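Local coordinates for protein LacI family sugar-binding transcriptional regulator (Enterococcus faecalis V583, PDB 4RK0) that binds ribose in the cleft of its sugar-binding domain and, as in other LacI-family regulators, probably controls transcription by binding operator DNA as a dimer, at residues I39-N44 / T57-R62; G113-K118 / L260-I265; Q156-E161 / Y168-E173; A241-E246 / D254-T259. All coordinates share one frame; numbering follows the deposited sequence.

Contact 1 (I39-N44 / T57-R62). Unlike the reference sequence in segment 39-44: Ile41 (reference Met).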
loop_
_atom_site.group_PDB
_atom_site.type_symbol
_atom_site.label_atom_id
_atom_site.label_comp_id
_atom_site.label_asym_id
_atom_site.label_seq_id
_atom_site.Cartn_x
_atom_site.Cartn_y
_atom_site.Cartn_z
ATOM N N ILE A 39 -19.832 -3.752 -6.315
ATOM C CA ILE A 39 -19.007 -3.875 -5.125
ATOM C C ILE A 39 -17.821 -4.834 -5.378
ATOM O O ILE A 39 -17.932 -5.800 -6.128
ATOM C CB ILE A 39 -19.826 -4.276 -3.871
ATOM C CG1 ILE A 39 -20.470 -5.642 -4.032
ATOM C CG2 ILE A 39 -20.906 -3.240 -3.583
ATOM C CD1 ILE A 39 -21.178 -6.127 -2.783
ATOM N N LEU A 40 -16.681 -4.525 -4.763
ATOM C CA LEU A 40 -15.430 -5.230 -5.001
ATOM C C LEU A 40 -15.226 -6.223 -3.877
ATOM O O LEU A 40 -15.168 -5.842 -2.714
ATOM C CB LEU A 40 -14.261 -4.230 -5.046
ATOM C CG LEU A 40 -12.866 -4.740 -5.503
ATOM C CD1 LEU A 40 -12.030 -3.600 -6.053
ATOM C CD2 LEU A 40 -12.124 -5.458 -4.386
ATOM N N ILE A 41 -15.181 -7.495 -4.235
ATOM C CA ILE A 41 -14.840 -8.568 -3.293
ATOM C C ILE A 41 -13.331 -8.742 -3.346
ATOM O O ILE A 41 -12.792 -9.059 -4.384
ATOM C CB ILE A 41 -15.505 -9.905 -3.717
ATOM C CG1 ILE A 41 -17.026 -9.770 -3.785
ATOM C CG2 ILE A 41 -15.078 -11.041 -2.791
ATOM C CD1 ILE A 41 -17.679 -9.204 -2.550
ATOM N N LEU A 42 -12.652 -8.527 -2.226
ATOM C CA LEU A 42 -11.208 -8.500 -2.264
ATOM C C LEU A 42 -10.632 -9.815 -1.788
ATOM O O LEU A 42 -10.924 -10.266 -0.682
ATOM C CB LEU A 42 -10.670 -7.373 -1.395
ATOM C CG LEU A 42 -9.143 -7.308 -1.399
ATOM C CD1 LEU A 42 -8.602 -6.824 -2.722
ATOM C CD2 LEU A 42 -8.703 -6.417 -0.257
ATOM N N CYS A 43 -9.751 -10.363 -2.604
ATOM C CA CYS A 43 -9.045 -11.577 -2.267
ATOM C C CYS A 43 -7.563 -11.420 -2.601
ATOM O O CYS A 43 -7.137 -11.592 -3.731
ATOM C CB CYS A 43 -9.611 -12.732 -3.063
ATOM S SG CYS A 43 -8.785 -14.345 -2.755
ATOM N N ASN A 44 -6.761 -11.111 -1.598
ATOM C CA ASN A 44 -5.332 -11.096 -1.833
ATOM C C ASN A 44 -4.761 -12.414 -1.366
ATOM O O ASN A 44 -4.987 -12.861 -0.230
ATOM C CB ASN A 44 -4.628 -9.899 -1.183
ATOM C CG ASN A 44 -5.128 -9.614 0.195
ATOM O OD1 ASN A 44 -6.294 -9.249 0.368
ATOM N ND2 ASN A 44 -4.258 -9.763 1.192
ATOM N N THR A 57 -9.716 -21.326 -3.737
ATOM C CA THR A 57 -10.553 -22.316 -4.434
ATOM C C THR A 57 -12.023 -22.185 -4.051
ATOM O O THR A 57 -12.902 -22.391 -4.884
ATOM C CB THR A 57 -10.032 -23.773 -4.207
ATOM O OG1 THR A 57 -9.861 -24.025 -2.806
ATOM C CG2 THR A 57 -8.722 -23.969 -4.906
ATOM N N GLU A 58 -12.313 -21.811 -2.815
ATOM C CA GLU A 58 -13.695 -21.612 -2.402
ATOM C C GLU A 58 -14.254 -20.279 -2.906
ATOM O O GLU A 58 -15.442 -20.157 -3.208
ATOM C CB GLU A 58 -13.803 -21.679 -0.884
ATOM C CG GLU A 58 -15.093 -22.291 -0.370
ATOM C CD GLU A 58 -14.874 -23.100 0.894
ATOM O OE1 GLU A 58 -14.085 -22.657 1.757
ATOM O OE2 GLU A 58 -15.486 -24.180 1.022
ATOM N N LEU A 59 -13.396 -19.274 -3.008
ATOM C CA LEU A 59 -13.847 -17.983 -3.498
ATOM C C LEU A 59 -14.168 -18.053 -4.983
ATOM O O LEU A 59 -15.236 -17.585 -5.431
ATOM C CB LEU A 59 -12.836 -16.897 -3.181
ATOM C CG LEU A 59 -13.290 -15.494 -3.618
ATOM C CD1 LEU A 59 -14.298 -14.900 -2.648
ATOM C CD2 LEU A 59 -12.086 -14.602 -3.713
ATOM N N ILE A 60 -13.284 -18.660 -5.762
ATOM C CA ILE A 60 -13.509 -18.752 -7.195
ATOM C C ILE A 60 -14.817 -19.509 -7.515
ATOM O O ILE A 60 -15.308 -19.399 -8.620
ATOM C CB ILE A 60 -12.273 -19.336 -7.945
ATOM C CG1 ILE A 60 -12.232 -18.906 -9.411
ATOM C CG2 ILE A 60 -12.183 -20.868 -7.867
ATOM C CD1 ILE A 60 -11.656 -17.533 -9.616
ATOM N N ARG A 61 -15.406 -20.223 -6.544
ATOM C CA ARG A 61 -16.664 -20.948 -6.768
ATOM C C ARG A 61 -17.932 -20.187 -6.303
ATOM O O ARG A 61 -19.026 -20.742 -6.359
ATOM C CB ARG A 61 -16.610 -22.312 -6.067
ATOM C CG ARG A 61 -15.621 -23.274 -6.670
ATOM C CD ARG A 61 -15.433 -24.509 -5.800
ATOM N NE ARG A 61 -14.843 -25.606 -6.572
ATOM C CZ ARG A 61 -13.563 -25.694 -6.929
ATOM N NH1 ARG A 61 -13.157 -26.743 -7.638
ATOM N NH2 ARG A 61 -12.683 -24.746 -6.592
ATOM N N ARG A 62 -17.782 -18.962 -5.808
ATOM C CA ARG A 62 -18.929 -18.144 -5.425
ATOM C C ARG A 62 -19.611 -17.651 -6.680
ATOM O O ARG A 62 -18.955 -17.474 -7.721
ATOM C CB ARG A 62 -18.516 -16.901 -4.647
ATOM C CG ARG A 62 -17.670 -17.136 -3.418
ATOM C CD ARG A 62 -18.202 -18.187 -2.464
ATOM N NE ARG A 62 -17.209 -18.320 -1.405
ATOM C CZ ARG A 62 -17.337 -17.882 -0.155
ATOM N NH1 ARG A 62 -16.326 -18.033 0.677
ATOM N NH2 ARG A 62 -18.458 -17.309 0.277
#
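Leu59 reaches from the helix 54-59 to strand 39-44 and meets Ile41 with one branch of its fork. From CB, the side chain runs with CG anti to the backbone N (chi1 -177°), which carries the fork out toward the strand. At CG it divides: CD1 lies 3.9 Å from CG2 of Ile41 and carries the contact, while CD2 faces Cys43, at a closeness that is doubtful in the model. The two partners stand two positions apart on the strand, so both point their CB atoms to the helix. Strand 39-44 is one of the two outermost strands, within this chain, of the mixed sheet of one lobe of a periplasmic-binding-protein-like fold; Leu59 packs on the side chains that Ile41 and Cys43 turn to the helix, and a type I turn runs from Leu59 to Arg62. Arg61 folds back on the helix: its NH2 donates to Thr57 O at 2.9 Å, the oxygen lying in the guanidinium plane, and Arg61 also forms a salt bridge to Glu81. Leu59 further packs on Ile39 of the second subunit, whose strand pairs antiparallel with Leu40 and Ile41 and carries the sheet across the dimer interface.

Contact 2 (G113-K118 / L260-I265)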
loop_
_atom_site.group_PDB
_atom_site.type_symbol
_atom_site.label_atom_id
_atom_site.label_comp_id
_atom_site.label_asym_id
_atom_site.label_seq_id
_atom_site.Cartn_x
_atom_site.Cartn_y
_atom_site.Cartn_z
ATOM N N GLY A 113 11.913 -4.194 -20.181
ATOM C CA GLY A 113 13.214 -4.771 -19.949
ATOM C C GLY A 113 14.241 -4.240 -20.925
ATOM O O GLY A 113 15.387 -3.982 -20.542
ATOM N N GLN A 114 13.821 -4.057 -22.182
ATOM C CA GLN A 114 14.669 -3.424 -23.197
ATOM C C GLN A 114 15.081 -1.994 -22.804
ATOM O O GLN A 114 16.211 -1.621 -22.944
ATOM C CB GLN A 114 13.938 -3.385 -24.528
ATOM C CG GLN A 114 13.854 -4.734 -25.191
ATOM C CD GLN A 114 13.348 -4.636 -26.624
ATOM O OE1 GLN A 114 12.606 -3.726 -26.977
ATOM N NE2 GLN A 114 13.746 -5.589 -27.452
ATOM N N LEU A 115 14.142 -1.212 -22.282
ATOM C CA LEU A 115 14.445 0.174 -21.916
ATOM C C LEU A 115 15.411 0.245 -20.756
ATOM O O LEU A 115 16.279 1.110 -20.734
ATOM C CB LEU A 115 13.172 0.884 -21.495
ATOM C CG LEU A 115 12.213 1.230 -22.616
ATOM C CD1 LEU A 115 10.888 1.771 -22.070
ATOM C CD2 LEU A 115 12.838 2.208 -23.589
ATOM N N ALA A 116 15.274 -0.698 -19.823
ATOM C CA ALA A 116 16.149 -0.772 -18.654
ATOM C C ALA A 116 17.560 -1.098 -19.103
ATOM O O ALA A 116 18.519 -0.422 -18.730
ATOM C CB ALA A 116 15.592 -1.807 -17.653
ATOM N N ALA A 117 17.683 -2.121 -19.938
ATOM C CA ALA A 117 18.955 -2.441 -20.573
ATOM C C ALA A 117 19.574 -1.258 -21.328
ATOM O O ALA A 117 20.765 -1.056 -21.221
ATOM C CB ALA A 117 18.781 -3.616 -21.512
ATOM N N LYS A 118 18.765 -0.502 -22.075
ATOM C CA LYS A 118 19.257 0.566 -22.921
ATOM C C LYS A 118 19.786 1.644 -22.030
ATOM O O LYS A 118 20.789 2.251 -22.317
ATOM C CB LYS A 118 18.165 1.193 -23.790
ATOM C CG LYS A 118 17.839 0.465 -25.090
ATOM C CD LYS A 118 16.930 1.343 -25.949
ATOM C CE LYS A 118 16.221 0.554 -27.033
ATOM N NZ LYS A 118 17.184 -0.165 -27.911
ATOM N N LEU A 260 -0.842 -2.362 -22.680
ATOM C CA LEU A 260 -0.554 -0.958 -22.390
ATOM C C LEU A 260 0.956 -0.729 -22.386
ATOM O O LEU A 260 1.741 -1.612 -21.918
ATOM C CB LEU A 260 -1.188 -0.539 -21.051
ATOM C CG LEU A 260 -2.697 -0.736 -20.876
ATOM C CD1 LEU A 260 -3.154 -0.147 -19.552
ATOM C CD2 LEU A 260 -3.503 -0.122 -22.002
ATOM N N PRO A 261 1.393 0.440 -22.882
ATOM C CA PRO A 261 2.802 0.753 -23.001
ATOM C C PRO A 261 3.465 1.139 -21.665
ATOM O O PRO A 261 2.788 1.426 -20.703
ATOM C CB PRO A 261 2.801 1.954 -23.950
ATOM C CG PRO A 261 1.570 2.678 -23.552
ATOM C CD PRO A 261 0.555 1.590 -23.300
ATOM N N VAL A 262 4.781 1.062 -21.642
ATOM C CA VAL A 262 5.587 1.476 -20.482
ATOM C C VAL A 262 6.624 2.504 -20.945
ATOM O O VAL A 262 6.894 2.615 -22.143
ATOM C CB VAL A 262 6.281 0.257 -19.801
ATOM C CG1 VAL A 262 5.246 -0.745 -19.336
ATOM C CG2 VAL A 262 7.321 -0.405 -20.679
ATOM N N GLN A 263 7.231 3.242 -20.015
ATOM C CA GLN A 263 8.335 4.163 -20.366
ATOM C C GLN A 263 9.339 4.301 -19.237
ATOM O O GLN A 263 9.003 4.067 -18.052
ATOM C CB GLN A 263 7.765 5.533 -20.691
ATOM C CG GLN A 263 7.197 6.219 -19.488
ATOM C CD GLN A 263 6.473 7.491 -19.862
ATOM O OE1 GLN A 263 6.944 8.258 -20.697
ATOM N NE2 GLN A 263 5.322 7.719 -19.247
ATOM N N LEU A 264 10.557 4.644 -19.614
ATOM C CA LEU A 264 11.636 4.945 -18.682
ATOM C C LEU A 264 11.402 6.290 -18.008
ATOM O O LEU A 264 11.060 7.269 -18.663
ATOM C CB LEU A 264 12.948 5.004 -19.425
ATOM C CG LEU A 264 14.179 5.417 -18.643
ATOM C CD1 LEU A 264 14.468 4.411 -17.552
ATOM C CD2 LEU A 264 15.369 5.552 -19.595
ATOM N N ILE A 265 11.572 6.309 -16.702
ATOM C CA ILE A 265 11.535 7.537 -15.899
ATOM C C ILE A 265 12.885 7.706 -15.321
ATOM O O ILE A 265 13.254 6.962 -14.431
ATOM C CB ILE A 265 10.549 7.453 -14.729
ATOM C CG1 ILE A 265 9.156 7.059 -15.218
ATOM C CG2 ILE A 265 10.467 8.814 -14.013
ATOM C CD1 ILE A 265 8.511 8.040 -16.167
#
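Leu115, projecting from helix 109-122, lays one methyl against the backbone of segment 260-265. The main-chain contacts dominate: CD1 of Leu115 sits 3.8 Å from Leu264 N and 3.9 Å from Gln263 CA, with Val262 O a little farther off at 4.1 Å from the same CD1. With CG anti to the carbonyl carbon (chi1 -73°) and CD1 extended beyond it, the methyl is carried over the peptide between Gln263 and Leu264. Segment 260-265 is the second half of strand 257-265, which is broken by a short irregularity and leads from the mixed sheet of one lobe of this periplasmic-binding-protein-like fold toward the other lobe; the helix side chain meets it at the break and just beyond. Side-chain contacts are sparser. CD1 of Leu115 is 4.4 Å from CG2 of Val262; the CB of Leu264 points toward the helix, and its side chain touches His119. Ile229 of strand 228-230 touches Leu115, Val262 and Leu264 together, joining the apolar groups of helix and strand. Polar bonding is confined to each segment and its own surroundings: within the helix Ala117 N bonds to Gly113 O at 3.0 Å, Gln114 reaches Arg111 and Ser149, and Gln263 pairs through its backbone with Ala230.

Contact 3 (Q156-E161 / Y168-E173)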
loop_
_atom_site.group_PDB
_atom_site.type_symbol
_atom_site.label_atom_id
_atom_site.label_comp_id
_atom_site.label_asym_id
_atom_site.label_seq_id
_atom_site.Cartn_x
_atom_site.Cartn_y
_atom_site.Cartn_z
ATOM N N GLN A 156 24.615 -11.014 -14.635
ATOM C CA GLN A 156 24.407 -12.032 -13.647
ATOM C C GLN A 156 23.042 -11.901 -12.982
ATOM O O GLN A 156 22.541 -10.814 -12.707
ATOM C CB GLN A 156 25.539 -12.013 -12.613
ATOM C CG GLN A 156 25.336 -12.993 -11.465
ATOM C CD GLN A 156 26.539 -13.092 -10.541
ATOM O OE1 GLN A 156 27.640 -12.632 -10.865
ATOM N NE2 GLN A 156 26.330 -13.691 -9.374
ATOM N N LEU A 157 22.465 -13.055 -12.748
ATOM C CA LEU A 157 21.141 -13.216 -12.170
ATOM C C LEU A 157 21.272 -13.535 -10.685
ATOM O O LEU A 157 21.966 -14.486 -10.314
ATOM C CB LEU A 157 20.428 -14.355 -12.889
ATOM C CG LEU A 157 18.968 -14.585 -12.529
ATOM C CD1 LEU A 157 18.165 -13.332 -12.814
ATOM C CD2 LEU A 157 18.408 -15.769 -13.302
ATOM N N ILE A 158 20.632 -12.742 -9.832
ATOM C CA ILE A 158 20.475 -13.132 -8.419
ATOM C C ILE A 158 19.009 -13.306 -8.113
ATOM O O ILE A 158 18.218 -12.402 -8.344
ATOM C CB ILE A 158 21.118 -12.129 -7.450
ATOM C CG1 ILE A 158 22.636 -12.111 -7.658
ATOM C CG2 ILE A 158 20.755 -12.474 -6.000
ATOM C CD1 ILE A 158 23.364 -11.042 -6.881
ATOM N N GLU A 159 18.638 -14.489 -7.628
ATOM C CA GLU A 159 17.242 -14.768 -7.276
ATOM C C GLU A 159 17.005 -14.462 -5.828
ATOM O O GLU A 159 17.847 -14.731 -4.947
ATOM C CB GLU A 159 16.853 -16.217 -7.610
ATOM C CG GLU A 159 17.089 -16.541 -9.074
ATOM C CD GLU A 159 16.834 -17.988 -9.422
ATOM O OE1 GLU A 159 17.214 -18.879 -8.647
ATOM O OE2 GLU A 159 16.256 -18.228 -10.492
ATOM N N THR A 160 15.850 -13.872 -5.584
ATOM C CA THR A 160 15.493 -13.461 -4.264
ATOM C C THR A 160 14.006 -13.225 -4.262
ATOM O O THR A 160 13.402 -13.091 -5.315
ATOM C CB THR A 160 16.293 -12.195 -3.845
ATOM O OG1 THR A 160 16.373 -12.135 -2.407
ATOM C CG2 THR A 160 15.618 -10.874 -4.425
ATOM N N GLU A 161 13.408 -13.214 -3.074
ATOM C CA GLU A 161 11.982 -12.958 -2.925
ATOM C C GLU A 161 11.582 -11.594 -3.542
ATOM O O GLU A 161 12.303 -10.581 -3.435
ATOM C CB GLU A 161 11.607 -13.014 -1.454
ATOM C CG GLU A 161 10.182 -12.618 -1.144
ATOM C CD GLU A 161 9.840 -12.782 0.325
ATOM O OE1 GLU A 161 9.434 -13.894 0.700
ATOM O OE2 GLU A 161 9.958 -11.801 1.095
ATOM N N TYR A 168 16.808 -6.595 0.077
ATOM C CA TYR A 168 17.719 -6.456 1.223
ATOM C C TYR A 168 18.617 -7.662 1.377
ATOM O O TYR A 168 19.824 -7.528 1.554
ATOM C CB TYR A 168 16.886 -6.231 2.488
ATOM C CG TYR A 168 17.674 -6.070 3.786
ATOM C CD1 TYR A 168 18.510 -4.997 3.971
ATOM C CD2 TYR A 168 17.532 -6.984 4.833
ATOM C CE1 TYR A 168 19.218 -4.835 5.162
ATOM C CE2 TYR A 168 18.237 -6.843 6.025
ATOM C CZ TYR A 168 19.071 -5.762 6.187
ATOM O OH TYR A 168 19.759 -5.597 7.368
ATOM N N GLN A 169 18.023 -8.855 1.307
ATOM C CA GLN A 169 18.769 -10.094 1.480
ATOM C C GLN A 169 19.662 -10.430 0.303
ATOM O O GLN A 169 20.521 -11.278 0.441
ATOM C CB GLN A 169 17.818 -11.248 1.704
ATOM C CG GLN A 169 17.194 -11.233 3.074
ATOM C CD GLN A 169 16.114 -12.287 3.213
ATOM O OE1 GLN A 169 15.705 -12.928 2.235
ATOM N NE2 GLN A 169 15.628 -12.453 4.423
ATOM N N ALA A 170 19.460 -9.780 -0.853
ATOM C CA ALA A 170 20.389 -9.951 -2.004
ATOM C C ALA A 170 21.707 -9.166 -1.876
ATOM O O ALA A 170 22.671 -9.396 -2.625
ATOM C CB ALA A 170 19.695 -9.571 -3.316
ATOM N N VAL A 171 21.763 -8.204 -0.962
ATOM C CA VAL A 171 22.883 -7.286 -0.963
ATOM C C VAL A 171 24.227 -7.965 -0.662
ATOM O O VAL A 171 25.227 -7.676 -1.329
ATOM C CB VAL A 171 22.611 -6.036 -0.101
ATOM C CG1 VAL A 171 23.877 -5.202 0.035
ATOM C CG2 VAL A 171 21.475 -5.209 -0.703
ATOM N N PRO A 172 24.249 -8.906 0.283
ATOM C CA PRO A 172 25.541 -9.587 0.534
ATOM C C PRO A 172 26.128 -10.278 -0.704
ATOM O O PRO A 172 27.328 -10.179 -0.961
ATOM C CB PRO A 172 25.193 -10.587 1.661
ATOM C CG PRO A 172 24.053 -9.943 2.385
ATOM C CD PRO A 172 23.274 -9.136 1.365
ATOM N N GLU A 173 25.294 -10.946 -1.495
ATOM C CA GLU A 173 25.800 -11.595 -2.687
ATOM C C GLU A 173 26.277 -10.555 -3.710
ATOM O O GLU A 173 27.332 -10.700 -4.325
ATOM C CB GLU A 173 24.758 -12.548 -3.276
ATOM C CG GLU A 173 24.993 -14.018 -2.956
ATOM C CD GLU A 173 25.909 -14.691 -3.965
ATOM O OE1 GLU A 173 25.611 -14.609 -5.182
ATOM O OE2 GLU A 173 26.921 -15.298 -3.545
HETATM O O HOH W 1 14.565 -13.575 -0.278
#
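A water molecule is held between Gln169 and Glu161, and it bridges the helix to the loop that follows the strand. It donates to OE1 of Gln169 at 2.8 Å and accepts from N of Glu161 at 3.0 Å. The link belongs to a beta-alpha connection of the parallel four-stranded sheet in one lobe of the periplasmic-binding-protein-like fold: strand 154-159, one of the two outermost within this chain, runs into helix 164-175, which turns back along it. Between the short segments 156-159 and 168-173 the directions differ by 137° and the axes approach to 9.3 Å. The two elements come together at Thr160 and Ala170, whose CA atoms are the nearest pair. The Thr160 hydroxyl lies anti to its own backbone N (chi1 -156°) and is directed at the start of the helix, where it hydrogen-bonds the carbonyl oxygen of Gly166. This ties the end of the strand region to the first turn.

Further back, Ile158 fills the angle between strand and helix. Its two apolar branches part company: CG2 meets the methyl of Ala170 and CD1 goes to the aliphatic part of Glu173, whose side chain it meets at a slant. Ile158 also rests on Ile129 of strand 127-132. On the other face of the helix, Val171 packs on Leu193 and Leu197 of helix 187-199. The Glu173 chain bends sharply at chi2 (-87°), and its OE1 stands 4.4 Å from NE2 of Gln156, too long for a hydrogen bond. CG2 of Ile158 lies 4.1 Å from CB of Ala170.

Contact 4 (A241-E246 / D254-T259)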
loop_
_atom_site.group_PDB
_atom_site.type_symbol
_atom_site.label_atom_id
_atom_site.label_comp_id
_atom_site.label_asym_id
_atom_site.label_seq_id
_atom_site.Cartn_x
_atom_site.Cartn_y
_atom_site.Cartn_z
ATOM N N ALA A 241 -11.314 -3.293 -15.401
ATOM C CA ALA A 241 -12.698 -3.261 -14.915
ATOM C C ALA A 241 -13.641 -2.935 -16.060
ATOM O O ALA A 241 -14.748 -3.471 -16.137
ATOM C CB ALA A 241 -12.862 -2.229 -13.809
ATOM N N THR A 242 -13.197 -2.056 -16.941
ATOM C CA THR A 242 -14.084 -1.551 -17.994
ATOM C C THR A 242 -14.399 -2.700 -18.901
ATOM O O THR A 242 -15.556 -2.937 -19.222
ATOM C CB THR A 242 -13.458 -0.380 -18.758
ATOM O OG1 THR A 242 -13.284 0.720 -17.839
ATOM C CG2 THR A 242 -14.373 0.099 -19.897
ATOM N N LEU A 243 -13.364 -3.424 -19.306
ATOM C CA LEU A 243 -13.554 -4.585 -20.165
ATOM C C LEU A 243 -14.370 -5.670 -19.524
ATOM O O LEU A 243 -15.163 -6.314 -20.203
ATOM C CB LEU A 243 -12.225 -5.127 -20.640
ATOM C CG LEU A 243 -11.504 -4.307 -21.699
ATOM C CD1 LEU A 243 -10.277 -5.071 -22.108
ATOM C CD2 LEU A 243 -12.375 -4.024 -22.916
ATOM N N LEU A 244 -14.249 -5.855 -18.211
ATOM C CA LEU A 244 -15.035 -6.893 -17.553
ATOM C C LEU A 244 -16.487 -6.494 -17.499
ATOM O O LEU A 244 -17.361 -7.305 -17.757
ATOM C CB LEU A 244 -14.523 -7.196 -16.137
ATOM C CG LEU A 244 -15.291 -8.238 -15.321
ATOM C CD1 LEU A 244 -15.294 -9.601 -16.011
ATOM C CD2 LEU A 244 -14.650 -8.359 -13.941
ATOM N N LEU A 245 -16.761 -5.248 -17.145
ATOM C CA LEU A 245 -18.160 -4.806 -17.097
ATOM C C LEU A 245 -18.828 -4.850 -18.476
ATOM O O LEU A 245 -20.058 -5.040 -18.571
ATOM C CB LEU A 245 -18.256 -3.413 -16.482
ATOM C CG LEU A 245 -18.150 -3.384 -14.949
ATOM C CD1 LEU A 245 -18.248 -1.944 -14.464
ATOM C CD2 LEU A 245 -19.224 -4.227 -14.285
ATOM N N GLU A 246 -18.023 -4.720 -19.530
ATOM C CA GLU A 246 -18.531 -4.845 -20.891
ATOM C C GLU A 246 -18.994 -6.254 -21.185
ATOM O O GLU A 246 -19.962 -6.433 -21.912
ATOM C CB GLU A 246 -17.468 -4.480 -21.919
ATOM C CG GLU A 246 -17.406 -3.007 -22.297
ATOM C CD GLU A 246 -16.202 -2.666 -23.173
ATOM O OE1 GLU A 246 -15.506 -3.583 -23.667
ATOM O OE2 GLU A 246 -15.929 -1.464 -23.354
ATOM N N ASP A 254 -16.497 -10.412 -28.244
ATOM C CA ASP A 254 -15.259 -11.102 -28.574
ATOM C C ASP A 254 -14.237 -10.960 -27.454
ATOM O O ASP A 254 -14.230 -9.972 -26.729
ATOM C CB ASP A 254 -14.591 -10.607 -29.864
ATOM C CG ASP A 254 -14.573 -11.673 -30.967
ATOM O OD1 ASP A 254 -15.368 -12.640 -30.901
ATOM O OD2 ASP A 254 -13.760 -11.547 -31.909
ATOM N N TRP A 255 -13.356 -11.955 -27.378
ATOM C CA TRP A 255 -12.232 -11.961 -26.460
ATOM C C TRP A 255 -11.277 -10.849 -26.844
ATOM O O TRP A 255 -10.893 -10.744 -28.008
ATOM C CB TRP A 255 -11.450 -13.285 -26.568
ATOM C CG TRP A 255 -12.254 -14.510 -26.375
ATOM C CD1 TRP A 255 -12.436 -15.525 -27.286
ATOM C CD2 TRP A 255 -12.991 -14.879 -25.212
ATOM N NE1 TRP A 255 -13.241 -16.490 -26.754
ATOM C CE2 TRP A 255 -13.615 -16.110 -25.490
ATOM C CE3 TRP A 255 -13.216 -14.274 -23.971
ATOM C CZ2 TRP A 255 -14.406 -16.761 -24.565
ATOM C CZ3 TRP A 255 -14.015 -14.917 -23.055
ATOM C CH2 TRP A 255 -14.602 -16.148 -23.354
ATOM N N GLU A 256 -10.870 -10.045 -25.865
ATOM C CA GLU A 256 -10.040 -8.888 -26.139
ATOM C C GLU A 256 -8.788 -8.948 -25.276
ATOM O O GLU A 256 -8.862 -9.193 -24.071
ATOM C CB GLU A 256 -10.834 -7.601 -25.860
ATOM C CG GLU A 256 -10.201 -6.349 -26.453
ATOM C CD GLU A 256 -11.160 -5.165 -26.560
ATOM O OE1 GLU A 256 -12.325 -5.238 -26.093
ATOM O OE2 GLU A 256 -10.736 -4.142 -27.131
ATOM N N GLU A 257 -7.646 -8.762 -25.909
ATOM C CA GLU A 257 -6.396 -8.730 -25.191
ATOM C C GLU A 257 -5.585 -7.504 -25.614
ATOM O O GLU A 257 -5.059 -7.438 -26.725
ATOM C CB GLU A 257 -5.669 -10.077 -25.362
ATOM C CG GLU A 257 -4.352 -10.085 -26.123
ATOM C CD GLU A 257 -3.559 -11.353 -25.866
ATOM O OE1 GLU A 257 -4.183 -12.410 -25.613
ATOM O OE2 GLU A 257 -2.311 -11.285 -25.907
ATOM N N GLN A 258 -5.512 -6.519 -24.719
ATOM C CA GLN A 258 -4.761 -5.279 -24.966
ATOM C C GLN A 258 -3.445 -5.252 -24.203
ATOM O O GLN A 258 -3.364 -5.780 -23.114
ATOM C CB GLN A 258 -5.541 -4.079 -24.459
ATOM C CG GLN A 258 -6.988 -4.002 -24.884
ATOM C CD GLN A 258 -7.590 -2.669 -24.497
ATOM O OE1 GLN A 258 -6.872 -1.676 -24.336
ATOM N NE2 GLN A 258 -8.911 -2.631 -24.353
ATOM N N THR A 259 -2.445 -4.609 -24.778
ATOM C CA THR A 259 -1.194 -4.315 -24.093
ATOM C C THR A 259 -0.999 -2.816 -23.923
ATOM O O THR A 259 -0.967 -2.083 -24.901
ATOM C CB THR A 259 -0.027 -4.889 -24.892
ATOM O OG1 THR A 259 -0.231 -6.290 -25.017
ATOM C CG2 THR A 259 1.309 -4.651 -24.198
#
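Leu243 of helix 233-249 sets its fork against the ends of Glu256 and Gln258, side chains two positions apart in segment 254-259. CD2 lies 3.4 Å from OE1 of Glu256, and CD1 lies 3.6 Å from NE2 of Gln258; NE2 also comes to 4.0 Å from CD2, so the amide nitrogen rests against the whole fork. The leucine meets the glutamate side chain at about a right angle and the glutamine more obliquely. Both of these side chains are stretched beyond CG, and Glu256, with CG anti to its backbone N (chi1 -165°), reaches straight out to the helix.

Leu243 touches Val105 of the neighbouring strand 103-107 as well, so it packs between the helix and the mixed sheet of its lobe. Strand 257-265 pairs there with 103-107 through backbone bonds of Gln258 to Ala104 and Leu106. The helix and the strand follow each other in the chain, joined by a short connection that includes Lys253. Glu246, one turn on from Leu243, brings its OE1 to 4.3 Å from OE1 of Glu256. Lys253 forms a salt bridge with Glu256 OE1 and a long, weak ion pair with Glu246 OE1.

The two carboxylates would probably repel each other. The direct contact between helix and segment 254-259 is thus made by the apolar fork of Leu243, while Lys253, from the connection, pairs with Glu256 and probably offsets in part the repulsion between Glu246 and Glu256.

In the fold
Contacts 1, 2 and 4 all reach the mixed sheet, whereas contact 3 belongs to the parallel sheet of four strands. Contact 1 closes first along the chain; contact 2 then spans a long loop in which contacts 3 and 4 are nested. Contacts 2 and 4 share strand 257-265, their segments adjoining although their centres are 24 Å apart. Contacts 1 and 4, in the same lobe, have centres 20 Å apart; contacts 3 and 4 are 37 Å apart between centres, on opposite sides of the chain's centre. Strand 257-265, interrupted near its middle, runs from contact 4 to contact 2, whose Val262 side chain is about 9 Å from the bound ribose, while contact 1 lies at the dimer interface.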